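Local coordinates for 3-hexulose-6-phosphate synthase (Mycobacterium gastri, PDB 3AJX), which is an enzyme of the HUMPS family with a TIM-barrel fold, and binds a magnesium ion in this structure, at residues 16-28 against 189-203. The protein carries 1 engineered substitution. Sequence-based numbering, arbitrary orientation.
Sequences LELAGKVAEYVDI and IYGAADPAAAAKELR
Ile189 turns its CG2 branch to Val22 CG1, 3.8 Å away, and Tyr190 meets Leu18 with its CB, while its ring leads off elsewhere. Leu18 has its CG anti to the backbone N (chi1 -179°). This carries CG toward 189-203, where CD2 meets Tyr190 CB and CD1 meets Pro195 CB, each at 3.6 Å. Asp194 is the N-cap of the next helix: its OD1 takes a weak bond from Ala197 N. Pro195 begins that helix. Val22 is a knob in the hole formed by Ile189, Pro195, Ala196 and Ala199. The small alanines let the backbones approach: Ala196 CB lies 3.4 Å from Lys21 O, and Ala199 CB reaches Val22 and the CB of Tyr25. Lys200 puts CB over one face of the Tyr25 ring, a CH-pi contact, and its extended chain then runs out past CE2. Glu24 CG lies over the opposite face. One water joins Lys200 NZ to Tyr25 OH. Arg203 bends at chi2 and chi3 and grips Tyr25 O side-on, through NE (3.0 Å) and NH2, both from above the carbonyl plane. NH2 also forms a salt bridge with Asp27 OD2 at 2.7 Å, from above the carboxylate plane; carboxylate and guanidinium are nearly perpendicular. Leu3 N also donates to OD2. Helices 12-22 and 195-204 follow the first and last strands, neighbours in the barrel, so their packing closes the outer helical ring of a TIM barrel.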
# COMPACT_ATOMS: atom_id res chain seq x y z
N LEU A 16 -4.43 12.98 16.26
CA LEU A 16 -4.85 12.97 17.66
C LEU A 16 -5.84 14.09 17.95
O LEU A 16 -6.83 13.89 18.66
CB LEU A 16 -3.64 13.12 18.58
CG LEU A 16 -2.73 11.90 18.73
CD1 LEU A 16 -1.52 12.28 19.57
CD2 LEU A 16 -3.50 10.76 19.38
N GLU A 17 -5.59 15.28 17.41
CA GLU A 17 -6.49 16.40 17.63
C GLU A 17 -7.86 16.11 17.04
O GLU A 17 -8.88 16.37 17.67
CB GLU A 17 -5.91 17.68 17.02
CG GLU A 17 -6.86 18.87 17.09
CD GLU A 17 -6.20 20.18 16.70
OE1 GLU A 17 -6.92 21.19 16.57
OE2 GLU A 17 -4.96 20.20 16.55
N LEU A 18 -7.88 15.55 15.83
CA LEU A 18 -9.14 15.22 15.18
C LEU A 18 -9.88 14.13 15.93
O LEU A 18 -11.08 14.24 16.19
CB LEU A 18 -8.91 14.77 13.73
CG LEU A 18 -10.18 14.41 12.96
CD1 LEU A 18 -11.10 15.63 12.91
CD2 LEU A 18 -9.84 13.95 11.56
N ALA A 19 -9.16 13.07 16.30
CA ALA A 19 -9.76 11.96 17.03
C ALA A 19 -10.38 12.46 18.33
O ALA A 19 -11.43 11.97 18.75
CB ALA A 19 -8.72 10.89 17.31
N GLY A 20 -9.73 13.43 18.97
CA GLY A 20 -10.25 13.95 20.22
C GLY A 20 -11.59 14.66 20.05
O GLY A 20 -12.44 14.61 20.94
N LYS A 21 -11.78 15.31 18.91
CA LYS A 21 -13.00 16.05 18.63
C LYS A 21 -14.18 15.20 18.15
O LYS A 21 -15.34 15.56 18.36
CB LYS A 21 -12.74 17.12 17.58
CG LYS A 21 -11.67 18.13 17.94
CD LYS A 21 -11.50 19.15 16.84
CE LYS A 21 -10.42 20.16 17.18
NZ LYS A 21 -10.27 21.19 16.11
N VAL A 22 -13.89 14.07 17.50
CA VAL A 22 -14.96 13.23 16.96
C VAL A 22 -15.15 11.84 17.59
O VAL A 22 -16.14 11.18 17.30
CB VAL A 22 -14.78 13.03 15.43
CG1 VAL A 22 -14.63 14.38 14.76
CG2 VAL A 22 -13.57 12.15 15.15
N ALA A 23 -14.21 11.42 18.43
CA ALA A 23 -14.27 10.10 19.06
C ALA A 23 -15.63 9.70 19.64
O ALA A 23 -16.10 8.59 19.43
CB ALA A 23 -13.20 9.99 20.14
N GLU A 24 -16.24 10.62 20.37
CA GLU A 24 -17.53 10.36 21.01
C GLU A 24 -18.67 10.05 20.03
O GLU A 24 -19.68 9.47 20.42
CB GLU A 24 -17.92 11.54 21.90
CG GLU A 24 -17.98 12.87 21.16
CD GLU A 24 -18.12 14.05 22.10
OE1 GLU A 24 -19.17 14.17 22.77
OE2 GLU A 24 -17.17 14.86 22.18
N TYR A 25 -18.50 10.44 18.77
CA TYR A 25 -19.54 10.22 17.77
C TYR A 25 -19.28 9.05 16.83
O TYR A 25 -20.13 8.72 16.00
CB TYR A 25 -19.73 11.49 16.94
CG TYR A 25 -19.99 12.72 17.77
CD1 TYR A 25 -19.04 13.73 17.86
CD2 TYR A 25 -21.18 12.87 18.48
CE1 TYR A 25 -19.26 14.86 18.65
CE2 TYR A 25 -21.42 13.99 19.26
CZ TYR A 25 -20.45 14.98 19.35
OH TYR A 25 -20.68 16.08 20.13
N VAL A 26 -18.13 8.41 16.96
CA VAL A 26 -17.79 7.29 16.08
C VAL A 26 -17.51 5.99 16.81
O VAL A 26 -17.15 5.98 17.99
CB VAL A 26 -16.56 7.62 15.21
CG1 VAL A 26 -16.81 8.89 14.42
CG2 VAL A 26 -15.33 7.74 16.08
N ASP A 27 -17.67 4.88 16.09
CA ASP A 27 -17.42 3.55 16.63
C ASP A 27 -16.02 3.09 16.26
O ASP A 27 -15.36 2.39 17.03
CB ASP A 27 -18.43 2.57 16.04
CG ASP A 27 -19.86 2.98 16.29
OD1 ASP A 27 -20.31 2.85 17.44
OD2 ASP A 27 -20.52 3.44 15.33
N ILE A 28 -15.57 3.51 15.08
CA ILE A 28 -14.27 3.12 14.57
C ILE A 28 -13.44 4.33 14.17
O ILE A 28 -13.94 5.24 13.52
CB ILE A 28 -14.44 2.20 13.33
CG1 ILE A 28 -15.24 0.96 13.72
CG2 ILE A 28 -13.07 1.81 12.76
CD1 ILE A 28 -15.60 0.08 12.55
N ILE A 189 -15.73 14.80 7.37
CA ILE A 189 -15.36 15.11 8.74
C ILE A 189 -14.09 15.96 8.84
O ILE A 189 -14.15 17.09 9.34
CB ILE A 189 -15.19 13.82 9.58
CG1 ILE A 189 -16.54 13.10 9.71
CG2 ILE A 189 -14.65 14.16 10.97
CD1 ILE A 189 -16.48 11.80 10.49
N TYR A 190 -12.95 15.45 8.37
CA TYR A 190 -11.71 16.22 8.49
C TYR A 190 -11.63 17.47 7.60
O TYR A 190 -10.81 18.36 7.84
CB TYR A 190 -10.47 15.33 8.27
CG TYR A 190 -10.27 14.75 6.88
CD1 TYR A 190 -10.52 13.40 6.63
CD2 TYR A 190 -9.80 15.54 5.83
CE1 TYR A 190 -10.30 12.85 5.36
CE2 TYR A 190 -9.58 15.00 4.56
CZ TYR A 190 -9.83 13.66 4.34
OH TYR A 190 -9.62 13.12 3.08
N GLY A 191 -12.48 17.54 6.58
CA GLY A 191 -12.46 18.69 5.69
C GLY A 191 -13.43 19.79 6.10
O GLY A 191 -13.51 20.82 5.44
N ALA A 192 -14.14 19.57 7.20
CA ALA A 192 -15.12 20.55 7.68
C ALA A 192 -14.53 21.58 8.64
O ALA A 192 -13.54 21.32 9.32
CB ALA A 192 -16.28 19.83 8.35
N ALA A 193 -15.15 22.76 8.68
CA ALA A 193 -14.68 23.82 9.58
C ALA A 193 -14.96 23.37 11.01
O ALA A 193 -14.25 23.75 11.94
CB ALA A 193 -15.42 25.12 9.28
N ASP A 194 -15.99 22.55 11.16
CA ASP A 194 -16.40 22.03 12.47
C ASP A 194 -16.50 20.50 12.41
O ASP A 194 -17.60 19.95 12.30
CB ASP A 194 -17.75 22.63 12.85
CG ASP A 194 -18.14 22.33 14.28
OD1 ASP A 194 -17.42 21.57 14.95
OD2 ASP A 194 -19.18 22.86 14.72
N PRO A 195 -15.36 19.80 12.48
CA PRO A 195 -15.32 18.33 12.42
C PRO A 195 -16.22 17.63 13.44
O PRO A 195 -16.87 16.63 13.13
CB PRO A 195 -13.84 18.02 12.64
CG PRO A 195 -13.17 19.20 12.01
CD PRO A 195 -14.00 20.36 12.53
N ALA A 196 -16.24 18.14 14.67
CA ALA A 196 -17.06 17.55 15.72
C ALA A 196 -18.53 17.54 15.35
O ALA A 196 -19.21 16.52 15.47
CB ALA A 196 -16.85 18.30 17.03
N ALA A 197 -19.04 18.69 14.90
CA ALA A 197 -20.44 18.79 14.51
C ALA A 197 -20.74 17.92 13.29
O ALA A 197 -21.82 17.35 13.19
CB ALA A 197 -20.80 20.25 14.23
N ALA A 198 -19.78 17.83 12.38
CA ALA A 198 -19.96 17.02 11.18
C ALA A 198 -20.12 15.56 11.55
O ALA A 198 -20.97 14.85 11.00
CB ALA A 198 -18.76 17.19 10.24
N ALA A 199 -19.30 15.09 12.49
CA ALA A 199 -19.36 13.71 12.93
C ALA A 199 -20.68 13.46 13.65
O ALA A 199 -21.32 12.43 13.43
CB ALA A 199 -18.18 13.39 13.86
N LYS A 200 -21.09 14.41 14.48
CA LYS A 200 -22.34 14.29 15.23
C LYS A 200 -23.53 14.19 14.29
O LYS A 200 -24.43 13.37 14.47
CB LYS A 200 -22.51 15.49 16.17
CG LYS A 200 -23.72 15.37 17.09
CD LYS A 200 -23.88 16.59 18.00
CE LYS A 200 -25.02 16.37 18.99
NZ LYS A 200 -25.24 17.54 19.88
N GLU A 201 -23.53 15.04 13.26
CA GLU A 201 -24.62 15.05 12.29
C GLU A 201 -24.66 13.78 11.45
O GLU A 201 -25.74 13.29 11.09
CB GLU A 201 -24.49 16.30 11.41
CG GLU A 201 -24.69 17.59 12.21
CD GLU A 201 -24.13 18.81 11.51
OE1 GLU A 201 -22.91 18.84 11.24
OE2 GLU A 201 -24.91 19.75 11.24
N LEU A 202 -23.49 13.23 11.13
CA LEU A 202 -23.45 11.99 10.37
C LEU A 202 -24.05 10.88 11.23
O LEU A 202 -24.84 10.06 10.74
CB LEU A 202 -22.00 11.65 10.00
CG LEU A 202 -21.44 12.40 8.79
CD1 LEU A 202 -19.92 12.33 8.80
CD2 LEU A 202 -22.02 11.80 7.51
N ARG A 203 -23.68 10.87 12.50
CA ARG A 203 -24.17 9.89 13.46
C ARG A 203 -25.69 9.97 13.62
O ARG A 203 -26.38 8.95 13.67
CB ARG A 203 -23.51 10.12 14.82
CG ARG A 203 -24.25 9.53 16.01
CD ARG A 203 -24.22 8.02 15.99
NE ARG A 203 -22.87 7.51 16.20
CZ ARG A 203 -22.54 6.22 16.18
NH1 ARG A 203 -23.47 5.30 15.96
NH2 ARG A 203 -21.28 5.86 16.37
O HOH W 1 -22.94 16.23 21.57